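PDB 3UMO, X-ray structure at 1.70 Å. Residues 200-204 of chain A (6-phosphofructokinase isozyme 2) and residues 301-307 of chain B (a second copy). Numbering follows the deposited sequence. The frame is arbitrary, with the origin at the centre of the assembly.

Chain A (200-204) TQPDD
Chain B (301-307) QKIYAYL

A proline set at the corner of a tight turn, packed against one side of a helix from a second copy of the same protein, makes this a small, mainly apolar contact that buries 265 Å² over both sides. The chain A segment owes its shape to a type I beta turn from A:Gln201 to A:Asp204. Phi/psi values of -51/-44 at A:Pro202 and -87/2 at A:Asp203 form the corner, A:Asp204 N donates to A:Gln201 O at 2.9 Å, and A:Asp204 OD1 accepts from A:Gln201 N, also at 2.9 Å. Proline suits the first corner position because its ring already restricts phi to such values.

The chain B stretch, 301-307, is helical throughout and continues a helix that begins earlier in the chain. Its backbone is held by i to i+4 hydrogen bonds, such as B:Tyr306 N to B:Lys302 O, 3.2 Å. That spacing places B:Lys302 and B:Tyr306 on the same side of the helix, both with CA-to-CB pointing toward the turn. In register, A:Pro202 lies nearest B:Ile303, their CA atoms 6.6 Å apart.

The buried A:Pro202, its ring C-gamma exo, contributes most. Its CB sits over one face of the B:Tyr306 ring, 3.9 Å from the centroid and 28° off the normal, a CH-pi contact that a flat aromatic surface readily accepts; chi1 of 166° (t) and chi2 of 82° present that face. A:Pro202 CG reaches B:Ile303 CG1 at 4.5 Å, while A:Pro202 CD lies 4.0 Å from B:Lys302 CD, so the lysine's aliphatic stem extends the apolar surface. At the ring's edge, A:Asp203 OD2 approaches B:Tyr306 CD1 to 3.3 Å, with chi1 at -107°, between wells.

B:Lys302, t, t, m, t along its chain, brings its NZ close to the end of the A:Gln201 side chain (m, m). A:Pro202 has 86 Å² covered and B:Tyr306 62 Å², the two largest shares.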

# COMPACT_ATOMS: atom_id res chain seq x y z
N THR A 200 21.66 -17.95 9.81
CA THR A 200 22.22 -16.69 9.36
C THR A 200 23.59 -16.84 8.69
O THR A 200 24.09 -15.89 8.09
CB THR A 200 22.39 -15.72 10.53
OG1 THR A 200 23.21 -16.33 11.54
CG2 THR A 200 21.03 -15.37 11.14
N GLN A 201 24.19 -18.02 8.81
CA GLN A 201 25.52 -18.26 8.25
C GLN A 201 25.41 -19.07 6.97
O GLN A 201 24.47 -19.86 6.82
CB GLN A 201 26.40 -18.97 9.28
CG GLN A 201 26.43 -18.27 10.64
CD GLN A 201 26.87 -16.82 10.55
OE1 GLN A 201 26.11 -15.90 10.85
NE2 GLN A 201 28.11 -16.61 10.13
N PRO A 202 26.37 -18.89 6.05
CA PRO A 202 26.27 -19.53 4.72
C PRO A 202 25.98 -21.03 4.76
O PRO A 202 25.15 -21.50 3.98
CB PRO A 202 27.65 -19.26 4.12
CG PRO A 202 28.08 -17.96 4.73
CD PRO A 202 27.56 -18.02 6.15
N ASP A 203 26.65 -21.76 5.64
CA ASP A 203 26.47 -23.22 5.71
C ASP A 203 25.33 -23.69 6.61
O ASP A 203 25.14 -24.90 6.76
CB ASP A 203 27.77 -23.88 6.17
CG ASP A 203 28.48 -24.61 5.05
OD1 ASP A 203 28.10 -25.77 4.77
OD2 ASP A 203 29.40 -24.04 4.45
N ASP A 204 24.58 -22.77 7.20
CA ASP A 204 23.57 -23.14 8.19
C ASP A 204 22.45 -24.03 7.65
O ASP A 204 22.05 -24.98 8.31
CB ASP A 204 22.98 -21.91 8.90
CG ASP A 204 23.89 -21.35 9.97
OD1 ASP A 204 23.57 -20.26 10.50
OD2 ASP A 204 24.92 -21.99 10.29
N GLN B 301 34.14 -11.43 3.07
CA GLN B 301 35.16 -12.45 3.25
C GLN B 301 34.53 -13.80 3.60
O GLN B 301 34.94 -14.84 3.08
CB GLN B 301 36.14 -12.03 4.35
CG GLN B 301 37.20 -13.07 4.67
CD GLN B 301 38.15 -12.60 5.77
OE1 GLN B 301 37.79 -11.77 6.60
NE2 GLN B 301 39.37 -13.14 5.77
N LYS B 302 33.53 -13.78 4.48
CA LYS B 302 32.89 -15.02 4.92
C LYS B 302 32.17 -15.70 3.77
O LYS B 302 32.29 -16.92 3.58
CB LYS B 302 31.91 -14.76 6.07
CG LYS B 302 31.41 -16.03 6.71
CD LYS B 302 30.35 -15.73 7.77
CE LYS B 302 30.82 -14.66 8.74
NZ LYS B 302 29.73 -14.29 9.70
N ILE B 303 31.44 -14.93 2.98
CA ILE B 303 30.70 -15.50 1.86
C ILE B 303 31.67 -15.97 0.78
O ILE B 303 31.46 -17.02 0.17
CB ILE B 303 29.68 -14.50 1.29
CG1 ILE B 303 28.64 -14.18 2.35
CG2 ILE B 303 29.02 -15.06 0.02
CD1 ILE B 303 27.76 -12.97 2.01
N TYR B 304 32.73 -15.21 0.56
CA TYR B 304 33.73 -15.60 -0.43
C TYR B 304 34.41 -16.92 -0.06
O TYR B 304 34.68 -17.75 -0.94
CB TYR B 304 34.77 -14.49 -0.62
CG TYR B 304 35.83 -14.86 -1.64
CD1 TYR B 304 35.54 -14.85 -2.99
CD2 TYR B 304 37.11 -15.20 -1.24
CE1 TYR B 304 36.50 -15.18 -3.93
CE2 TYR B 304 38.08 -15.53 -2.17
CZ TYR B 304 37.77 -15.52 -3.51
OH TYR B 304 38.74 -15.85 -4.44
N ALA B 305 34.67 -17.13 1.23
CA ALA B 305 35.25 -18.39 1.67
C ALA B 305 34.29 -19.55 1.41
O ALA B 305 34.71 -20.64 1.01
CB ALA B 305 35.63 -18.33 3.15
N TYR B 306 32.99 -19.30 1.61
CA TYR B 306 31.96 -20.31 1.36
C TYR B 306 31.89 -20.65 -0.13
O TYR B 306 31.78 -21.81 -0.51
CB TYR B 306 30.60 -19.82 1.86
CG TYR B 306 29.42 -20.63 1.36
CD1 TYR B 306 29.05 -21.82 1.98
CD2 TYR B 306 28.67 -20.19 0.27
CE1 TYR B 306 27.97 -22.55 1.53
CE2 TYR B 306 27.58 -20.93 -0.19
CZ TYR B 306 27.24 -22.10 0.44
OH TYR B 306 26.16 -22.82 -0.02
N LEU B 307 31.95 -19.62 -0.97
CA LEU B 307 31.81 -19.79 -2.42
C LEU B 307 33.03 -20.50 -3.00
O LEU B 307 32.95 -21.11 -4.07
CB LEU B 307 31.64 -18.44 -3.11
CG LEU B 307 30.32 -17.75 -2.80
CD1 LEU B 307 30.28 -16.38 -3.44
CD2 LEU B 307 29.16 -18.61 -3.28